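Local structure of 3-phosphoshikimate 1-carboxyvinyltransferase (Streptomyces sviceus, 7M0O) at residues 13-18 with 37-42; 124-129 with 133-138; 298-303 with 311-316. The protein probably transfers the enolpyruvyl group of phosphoenolpyruvate to the 5-hydroxyl of shikimate 3-phosphate, the sixth step of chorismate biosynthesis. All blocks are in the same frame, centred on the assembly; numbering follows the deposited sequence.

Contact 1 of 3, residues 13-18 with 37-42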
loop_
_atom_site.group_PDB
_atom_site.type_symbol
_atom_site.label_atom_id
_atom_site.label_comp_id
_atom_site.label_asym_id
_atom_site.label_seq_id
_atom_site.Cartn_x
_atom_site.Cartn_y
_atom_site.Cartn_z
ATOM N N ARG A 13 8.699 -2.161 1.893
ATOM C CA ARG A 13 9.565 -1.492 2.863
ATOM C C ARG A 13 10.128 -2.481 3.881
ATOM O O ARG A 13 11.309 -2.405 4.243
ATOM C CB ARG A 13 8.800 -0.387 3.595
ATOM C CG ARG A 13 8.230 0.761 2.747
ATOM C CD ARG A 13 7.421 1.626 3.707
ATOM N NE ARG A 13 6.725 2.780 3.141
ATOM C CZ ARG A 13 5.482 2.763 2.663
ATOM N NH1 ARG A 13 4.770 1.638 2.629
ATOM N NH2 ARG A 13 4.947 3.883 2.211
ATOM N N ALA A 14 9.290 -3.397 4.380
ATOM C CA ALA A 14 9.737 -4.326 5.422
ATOM C C ALA A 14 10.840 -5.252 4.926
ATOM O O ALA A 14 11.719 -5.643 5.708
ATOM C CB ALA A 14 8.560 -5.155 5.933
ATOM N N LEU A 15 10.779 -5.656 3.649
ATOM C CA LEU A 15 11.825 -6.516 3.084
ATOM C C LEU A 15 13.166 -5.794 3.041
ATOM O O LEU A 15 14.214 -6.391 3.330
ATOM C CB LEU A 15 11.435 -6.975 1.676
ATOM C CG LEU A 15 10.385 -8.071 1.590
ATOM C CD1 LEU A 15 9.923 -8.267 0.155
ATOM C CD2 LEU A 15 10.960 -9.343 2.125
ATOM N N PHE A 16 13.153 -4.516 2.657
ATOM C CA PHE A 16 14.370 -3.710 2.693
ATOM C C PHE A 16 14.934 -3.644 4.103
ATOM O O PHE A 16 16.131 -3.862 4.319
ATOM C CB PHE A 16 14.067 -2.305 2.160
ATOM C CG PHE A 16 15.283 -1.410 2.032
ATOM C CD1 PHE A 16 15.948 -0.938 3.168
ATOM C CD2 PHE A 16 15.742 -1.006 0.782
ATOM C CE1 PHE A 16 17.066 -0.103 3.065
ATOM C CE2 PHE A 16 16.865 -0.161 0.670
ATOM C CZ PHE A 16 17.516 0.288 1.813
ATOM N N LEU A 17 14.088 -3.288 5.071
ATOM C CA LEU A 17 14.547 -3.145 6.450
ATOM C C LEU A 17 15.081 -4.467 7.001
ATOM O O LEU A 17 16.109 -4.485 7.701
ATOM C CB LEU A 17 13.403 -2.601 7.302
ATOM C CG LEU A 17 13.020 -1.169 6.911
ATOM C CD1 LEU A 17 11.629 -0.780 7.393
ATOM C CD2 LEU A 17 14.050 -0.210 7.500
ATOM N N ALA A 18 14.404 -5.586 6.689
ATOM C CA ALA A 18 14.865 -6.896 7.148
ATOM C C ALA A 18 16.233 -7.231 6.570
ATOM O O ALA A 18 17.068 -7.837 7.246
ATOM C CB ALA A 18 13.860 -7.991 6.776
ATOM N N GLU A 37 8.292 -12.187 -4.356
ATOM C CA GLU A 37 9.060 -13.401 -4.613
ATOM C C GLU A 37 10.373 -13.079 -5.321
ATOM O O GLU A 37 11.426 -13.614 -4.961
ATOM C CB GLU A 37 8.226 -14.394 -5.429
ATOM C CG GLU A 37 8.898 -15.753 -5.650
ATOM C CD GLU A 37 8.851 -16.641 -4.411
ATOM O OE1 GLU A 37 8.004 -16.377 -3.520
ATOM O OE2 GLU A 37 9.654 -17.609 -4.338
ATOM N N GLY A 38 10.327 -12.201 -6.326
ATOM C CA GLY A 38 11.549 -11.794 -6.998
ATOM C C GLY A 38 12.503 -11.035 -6.089
ATOM O O GLY A 38 13.728 -11.178 -6.215
ATOM N N PHE A 39 11.962 -10.234 -5.166
ATOM C CA PHE A 39 12.787 -9.552 -4.162
ATOM C C PHE A 39 13.550 -10.567 -3.320
ATOM O O PHE A 39 14.777 -10.477 -3.164
ATOM C CB PHE A 39 11.896 -8.669 -3.276
ATOM C CG PHE A 39 12.615 -7.523 -2.561
ATOM C CD1 PHE A 39 12.078 -6.249 -2.586
ATOM C CD2 PHE A 39 13.757 -7.745 -1.809
ATOM C CE1 PHE A 39 12.694 -5.196 -1.900
ATOM C CE2 PHE A 39 14.386 -6.703 -1.130
ATOM C CZ PHE A 39 13.852 -5.433 -1.174
ATOM N N ALA A 40 12.825 -11.538 -2.753
ATOM C CA ALA A 40 13.462 -12.605 -1.990
ATOM C C ALA A 40 14.508 -13.335 -2.819
ATOM O O ALA A 40 15.610 -13.607 -2.333
ATOM C CB ALA A 40 12.401 -13.586 -1.481
ATOM N N GLU A 41 14.173 -13.690 -4.072
ATOM C CA GLU A 41 15.139 -14.367 -4.936
ATOM C C GLU A 41 16.378 -13.509 -5.172
ATOM O O GLU A 41 17.502 -14.022 -5.215
ATOM C CB GLU A 41 14.514 -14.722 -6.289
ATOM C CG GLU A 41 13.320 -15.689 -6.256
ATOM C CD GLU A 41 12.680 -15.875 -7.638
ATOM O OE1 GLU A 41 13.350 -15.591 -8.655
ATOM O OE2 GLU A 41 11.499 -16.294 -7.711
ATOM N N GLY A 42 16.183 -12.205 -5.377
ATOM C CA GLY A 42 17.312 -11.317 -5.587
ATOM C C GLY A 42 18.195 -11.234 -4.362
ATOM O O GLY A 42 19.422 -11.225 -4.472
#

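Contact 2 of 3, residues 124-129 with 133-138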
loop_
_atom_site.group_PDB
_atom_site.type_symbol
_atom_site.label_atom_id
_atom_site.label_comp_id
_atom_site.label_asym_id
_atom_site.label_seq_id
_atom_site.Cartn_x
_atom_site.Cartn_y
_atom_site.Cartn_z
ATOM N N ARG A 124 25.891 3.026 -13.556
ATOM C CA ARG A 124 25.909 3.243 -14.990
ATOM C C ARG A 124 24.701 2.569 -15.621
ATOM O O ARG A 124 24.463 1.377 -15.403
ATOM C CB ARG A 124 27.210 2.708 -15.607
ATOM C CG ARG A 124 28.443 3.343 -14.999
ATOM C CD ARG A 124 29.731 2.788 -15.575
ATOM N NE ARG A 124 30.844 2.928 -14.636
ATOM C CZ ARG A 124 32.060 2.443 -14.863
ATOM N NH1 ARG A 124 32.312 1.795 -15.998
ATOM N NH2 ARG A 124 33.022 2.593 -13.963
ATOM N N HIS A 125 23.934 3.344 -16.375
ATOM C CA HIS A 125 22.863 2.795 -17.193
ATOM C C HIS A 125 23.464 2.267 -18.493
ATOM O O HIS A 125 24.154 3.007 -19.210
ATOM C CB HIS A 125 21.812 3.864 -17.468
ATOM C CG HIS A 125 21.083 4.314 -16.240
ATOM N ND1 HIS A 125 20.016 3.613 -15.713
ATOM C CD2 HIS A 125 21.273 5.381 -15.426
ATOM C CE1 HIS A 125 19.573 4.240 -14.637
ATOM N NE2 HIS A 125 20.309 5.323 -14.448
ATOM N N GLU A 126 23.225 0.981 -18.780
ATOM C CA GLU A 126 23.820 0.367 -19.964
ATOM C C GLU A 126 23.088 0.720 -21.252
ATOM O O GLU A 126 23.691 0.609 -22.331
ATOM C CB GLU A 126 23.876 -1.154 -19.812
ATOM C CG GLU A 126 24.541 -1.638 -18.512
ATOM C CD GLU A 126 26.038 -1.430 -18.504
ATOM O OE1 GLU A 126 26.607 -1.166 -19.581
ATOM O OE2 GLU A 126 26.651 -1.545 -17.420
ATOM N N GLU A 127 21.805 1.111 -21.166
ATOM C CA GLU A 127 21.017 1.513 -22.331
ATOM C C GLU A 127 20.614 2.971 -22.108
ATOM O O GLU A 127 21.501 3.818 -21.954
ATOM C CB GLU A 127 19.879 0.516 -22.592
ATOM C CG GLU A 127 20.411 -0.874 -22.987
ATOM C CD GLU A 127 19.344 -1.991 -23.002
ATOM O OE1 GLU A 127 18.139 -1.702 -23.168
ATOM O OE2 GLU A 127 19.729 -3.173 -22.858
ATOM N N ALA A 128 19.329 3.306 -22.085
ATOM C CA ALA A 128 18.937 4.701 -21.910
ATOM C C ALA A 128 19.095 5.133 -20.456
ATOM O O ALA A 128 18.987 4.319 -19.538
ATOM C CB ALA A 128 17.488 4.928 -22.353
ATOM N N GLU A 129 19.346 6.433 -20.250
ATOM C CA GLU A 129 19.436 6.979 -18.897
ATOM C C GLU A 129 18.152 6.716 -18.124
ATOM O O GLU A 129 17.052 6.979 -18.619
ATOM C CB GLU A 129 19.694 8.486 -18.928
ATOM C CG GLU A 129 21.119 8.864 -19.170
ATOM C CD GLU A 129 22.057 8.383 -18.086
ATOM O OE1 GLU A 129 22.239 9.102 -17.076
ATOM O OE2 GLU A 129 22.628 7.289 -18.274
ATOM N N PRO A 133 18.830 -2.206 -18.204
ATOM C CA PRO A 133 19.846 -2.716 -17.278
ATOM C C PRO A 133 20.768 -1.611 -16.756
ATOM O O PRO A 133 21.002 -0.605 -17.429
ATOM C CB PRO A 133 20.615 -3.737 -18.134
ATOM C CG PRO A 133 20.405 -3.286 -19.532
ATOM C CD PRO A 133 19.025 -2.710 -19.576
ATOM N N LEU A 134 21.264 -1.798 -15.536
ATOM C CA LEU A 134 22.205 -0.853 -14.954
ATOM C C LEU A 134 23.182 -1.603 -14.069
ATOM O O LEU A 134 22.873 -2.679 -13.540
ATOM C CB LEU A 134 21.488 0.238 -14.160
ATOM C CG LEU A 134 20.560 -0.230 -13.040
ATOM C CD1 LEU A 134 21.341 -0.327 -11.715
ATOM C CD2 LEU A 134 19.385 0.712 -12.896
ATOM N N THR A 135 24.352 -1.014 -13.882
ATOM C CA THR A 135 25.438 -1.668 -13.167
ATOM C C THR A 135 25.903 -0.770 -12.028
ATOM O O THR A 135 26.191 0.407 -12.253
ATOM C CB THR A 135 26.578 -1.978 -14.140
ATOM O OG1 THR A 135 26.092 -2.893 -15.134
ATOM C CG2 THR A 135 27.772 -2.602 -13.416
ATOM N N VAL A 136 25.961 -1.322 -10.813
ATOM C CA VAL A 136 26.456 -0.609 -9.634
ATOM C C VAL A 136 27.799 -1.190 -9.215
ATOM O O VAL A 136 27.878 -2.348 -8.776
ATOM C CB VAL A 136 25.476 -0.678 -8.453
ATOM C CG1 VAL A 136 26.031 0.137 -7.262
ATOM C CG2 VAL A 136 24.074 -0.218 -8.852
ATOM N N ARG A 137 28.846 -0.372 -9.297
ATOM C CA ARG A 137 30.149 -0.681 -8.702
ATOM C C ARG A 137 30.171 -0.036 -7.323
ATOM O O ARG A 137 30.598 1.107 -7.153
ATOM C CB ARG A 137 31.274 -0.184 -9.596
ATOM C CG ARG A 137 31.322 -0.915 -10.950
ATOM C CD ARG A 137 32.070 -0.123 -12.031
ATOM N NE ARG A 137 32.391 -0.927 -13.215
ATOM C CZ ARG A 137 31.580 -1.123 -14.255
ATOM N NH1 ARG A 137 30.375 -0.575 -14.277
ATOM N NH2 ARG A 137 31.976 -1.870 -15.283
ATOM N N ALA A 138 29.682 -0.780 -6.330
ATOM C CA ALA A 138 29.380 -0.238 -5.010
ATOM C C ALA A 138 30.622 -0.180 -4.122
ATOM O O ALA A 138 31.461 -1.088 -4.139
ATOM C CB ALA A 138 28.298 -1.100 -4.340
HETATM O O HOH W 1 29.281 -1.061 -17.025
#

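Contact 3 of 3, residues 298-303 with 311-316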
loop_
_atom_site.group_PDB
_atom_site.type_symbol
_atom_site.label_atom_id
_atom_site.label_comp_id
_atom_site.label_asym_id
_atom_site.label_seq_id
_atom_site.Cartn_x
_atom_site.Cartn_y
_atom_site.Cartn_z
ATOM N N PRO A 298 -15.981 5.231 -1.943
ATOM C CA PRO A 298 -16.939 4.362 -2.648
ATOM C C PRO A 298 -17.500 3.276 -1.756
ATOM O O PRO A 298 -18.653 2.875 -1.949
ATOM C CB PRO A 298 -16.123 3.785 -3.820
ATOM C CG PRO A 298 -15.008 4.849 -4.044
ATOM C CD PRO A 298 -14.683 5.313 -2.644
ATOM N N THR A 299 -16.722 2.799 -0.779
ATOM C CA THR A 299 -17.226 1.774 0.125
ATOM C C THR A 299 -18.446 2.276 0.883
ATOM O O THR A 299 -19.423 1.537 1.071
ATOM C CB THR A 299 -16.120 1.342 1.094
ATOM O OG1 THR A 299 -14.905 1.134 0.365
ATOM C CG2 THR A 299 -16.514 0.043 1.794
ATOM N N LEU A 300 -18.404 3.539 1.337
ATOM C CA LEU A 300 -19.563 4.123 2.006
ATOM C C LEU A 300 -20.698 4.399 1.022
ATOM O O LEU A 300 -21.869 4.167 1.338
ATOM C CB LEU A 300 -19.167 5.414 2.724
ATOM C CG LEU A 300 -20.348 6.117 3.423
ATOM C CD1 LEU A 300 -21.024 5.176 4.410
ATOM C CD2 LEU A 300 -19.935 7.415 4.138
ATOM N N ALA A 301 -20.378 4.928 -0.155
ATOM C CA ALA A 301 -21.428 5.216 -1.129
ATOM C C ALA A 301 -22.253 3.974 -1.451
ATOM O O ALA A 301 -23.466 4.069 -1.669
ATOM C CB ALA A 301 -20.804 5.789 -2.402
ATOM N N ALA A 302 -21.625 2.803 -1.444
ATOM C CA ALA A 302 -22.308 1.589 -1.872
ATOM C C ALA A 302 -23.215 0.979 -0.800
ATOM O O ALA A 302 -24.095 0.187 -1.153
ATOM C CB ALA A 302 -21.280 0.561 -2.353
ATOM N N ILE A 303 -23.047 1.316 0.487
ATOM C CA ILE A 303 -23.989 0.871 1.526
ATOM C C ILE A 303 -24.998 1.948 1.893
ATOM O O ILE A 303 -25.990 1.643 2.575
ATOM C CB ILE A 303 -23.260 0.371 2.800
ATOM C CG1 ILE A 303 -22.469 1.501 3.465
ATOM C CG2 ILE A 303 -22.361 -0.810 2.453
ATOM C CD1 ILE A 303 -21.894 1.141 4.838
ATOM N N VAL A 311 -26.895 10.147 3.284
ATOM C CA VAL A 311 -25.473 9.998 3.550
ATOM C C VAL A 311 -24.786 11.042 2.688
ATOM O O VAL A 311 -24.860 10.986 1.458
ATOM C CB VAL A 311 -24.970 8.580 3.243
ATOM C CG1 VAL A 311 -23.463 8.522 3.386
ATOM C CG2 VAL A 311 -25.644 7.567 4.192
ATOM N N ARG A 312 -24.157 12.018 3.320
ATOM C CA ARG A 312 -23.455 13.065 2.592
ATOM C C ARG A 312 -21.962 12.925 2.842
ATOM O O ARG A 312 -21.511 13.026 3.993
ATOM C CB ARG A 312 -23.954 14.445 3.010
ATOM C CG ARG A 312 -23.350 15.582 2.189
ATOM C CD ARG A 312 -24.015 16.906 2.513
ATOM N NE ARG A 312 -23.309 18.071 1.980
ATOM C CZ ARG A 312 -23.721 18.764 0.922
ATOM N NH1 ARG A 312 -24.827 18.409 0.286
ATOM N NH2 ARG A 312 -23.034 19.824 0.517
ATOM N N ILE A 313 -21.198 12.717 1.769
ATOM C CA ILE A 313 -19.747 12.561 1.846
ATOM C C ILE A 313 -19.104 13.857 1.361
ATOM O O ILE A 313 -19.345 14.284 0.228
ATOM C CB ILE A 313 -19.273 11.351 1.022
ATOM C CG1 ILE A 313 -19.946 10.065 1.509
ATOM C CG2 ILE A 313 -17.750 11.188 1.107
ATOM C CD1 ILE A 313 -19.515 8.842 0.693
ATOM N N GLU A 314 -18.298 14.501 2.217
ATOM C CA GLU A 314 -17.800 15.842 1.954
ATOM C C GLU A 314 -16.277 15.853 1.892
ATOM O O GLU A 314 -15.606 14.957 2.417
ATOM C CB GLU A 314 -18.265 16.839 3.039
ATOM C CG GLU A 314 -19.734 17.170 2.959
ATOM C CD GLU A 314 -20.189 18.157 4.013
ATOM O OE1 GLU A 314 -19.451 18.388 4.997
ATOM O OE2 GLU A 314 -21.307 18.684 3.858
ATOM N N ASP A 315 -15.743 16.890 1.227
ATOM C CA ASP A 315 -14.304 17.162 1.173
ATOM C C ASP A 315 -13.555 16.079 0.391
ATOM O O ASP A 315 -12.436 15.701 0.746
ATOM C CB ASP A 315 -13.723 17.329 2.582
ATOM C CG ASP A 315 -12.534 18.301 2.641
ATOM O OD1 ASP A 315 -12.076 18.828 1.595
ATOM O OD2 ASP A 315 -12.046 18.538 3.767
ATOM N N VAL A 316 -14.149 15.613 -0.713
ATOM C CA VAL A 316 -13.558 14.536 -1.496
ATOM C C VAL A 316 -13.301 15.005 -2.927
ATOM O O VAL A 316 -13.521 14.255 -3.882
ATOM C CB VAL A 316 -14.439 13.267 -1.471
ATOM C CG1 VAL A 316 -14.288 12.563 -0.123
ATOM C CG2 VAL A 316 -15.931 13.593 -1.739
#

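Contact 1 of 3, residues 13-18 with 37-42
Phe39 reaches across from helix 34-45 to lay its ring against Leu15 of helix 8-20. This is helix-to-helix packing in one of the two globular halves of the EPSP synthase fold. The two backbones are nearest at this pair, with 7.9 Å between Leu15 CA and Phe39 CA.

Phe39 can be followed from its root outward. Its CB lies 4.0 Å from Leu15 CD1. CG is anti to the backbone N (chi1 -158°), which sends the ring out toward the other helix. CG meets the same methyl, with Leu15 CD1 3.9 Å away, and CD1 of the ring touches it as well. Further out the partner changes: CE1, CE2 and CZ come under Leu15 CB. That carbon sits over the ring centre, 4.0 Å from the Phe39 centroid and 9° off the ring normal. The approach is a CH-pi contact over the face. Leu15 thus lies along one face of the ring, CD1 near its root and CB over its centre, and the two side chains run alongside each other, the root of one by the tip of the other.

The contact is buried and apolar, with no hydrogen bond between the segments. Leu85, Thr80 and Thr81 of helix 79-90 also touch Phe39, while Trp57 of strand 56-60 packs on Leu15 and Ala40. Nearby Arg13, predicted to bind 3-phosphoshikimate, turns away from helix 34-45 and bonds through NE to Thr187 OG1. At the far end of the ring, Phe39 CZ stops 4.0 Å from the backbone N of Phe16, approached obliquely.

Contact 2 of 3, residues 124-129 with 133-138
Arg124 and Thr135 form an antiparallel hydrogen-bonded pair. Arg124 N gives a bond to Thr135 O (2.9 Å), and Thr135 N returns one to Arg124 O (2.8 Å). Both donors lie in the plane of the carbonyl they meet. His125 and Leu134 follow as a non-hydrogen-bonded pair. Past the strand, Glu126 N bonds to Pro133 O at 3.0 Å, with the donor tilted 31° from that carbonyl plane; a cis peptide precedes Pro133.

One side-chain hydrogen bond joins the segments. Thr135 OG1 donates to Glu126 OE2 at 2.7 Å, on the anti side of the carboxylate. Glu126 is bent at chi2 (-72°), which brings OE2 back to Thr135 OG1. A water also donates to OE2 and accepts from Arg137 NH1, linking the acid to the arginine.

The guanidinium groups of Arg124 and Arg137 stack face to face, centres 3.6 Å apart and planes 7° apart, although their chains cross at about a right angle. Like charges meet here. The salt bridge of Arg124 NE with Asp122 and the nearby Glu126 probably ease this.

Van der Waals packing is lighter. Leu134 CD2 lies 3.9 Å from His125 CE1, side by side on the sheet face opposite Arg124 and Thr135. A hydrogen bond from ND1 to His131 O holds the imidazole. Glu127 OE2 approaches Pro133 CD.

Together this is a beta hairpin, whose strand 122-125 is an outermost strand of this chain's four-stranded mixed sheet.

Contact 3 of 3, residues 298-303 with 311-316
Leu300 of helix 297-303 packs on Val311 and Ile313 of strand 311-314. The two elements belong to a beta-alpha-beta unit that starts with strand 286-289, and the helix runs nearly antiparallel to the strand it covers. The axes of the short segments approach to 9.5 Å, their N-to-C directions 165° apart.

Leu300 is the one helix side chain that carries most of the contact. Its CG is anti to the backbone N (chi1 178°), which directs the branch to the strand. There the CD2 methyl meets two strand residues that are two apart. It lies 3.8 Å from Val311 CG1 and 3.7 Å from Ile313 CG1.

The two partners are met differently. Val311 and Leu300 pass at a slant, and CG1 of the valine also comes near Leu300 CG. Ile313 and Leu300 instead lie head to tail, each pointing toward the other's root. Ile313 CD1 therefore runs back along the leucine and lies 4.0 Å from Leu300 CB. The same methyl continues to the helix backbone, 4.1 Å from Ala301 N.

No hydrogen bond joins the segments, and the touching residues are all buried. Met290 also touches both Leu300 and Ile313, and Phe257 of helix 257-263 packs on Leu300.

Arg312, between the two strand contacts, points away from the helix. Its NE makes a salt bridge to Glu314 OE2 at 2.8 Å; the oxygen lies in the guanidinium plane and accepts with its anti lone pair.

The contacts come in series along the chain: contact 1 closes before contact 2 opens, and contact 3 follows. Contacts 1 and 2 lie on the same side of the chain's centre, their centres about 21 Å apart. Contact 3 is on the opposite side, its centre about 37 Å from the centre of contact 1 and about 47 Å from that of contact 2. None touches another. Helix 79-90 packs on contact 1, and strand 95-99 flanks the hairpin of contact 2. Strand 311-314 of contact 3 belongs to a separate four-stranded sheet with the same strand order, 1-2-4-3. Both halves thus use the same sheet-and-helix unit, as in the EPSP synthase family, where the active site lies between two domains.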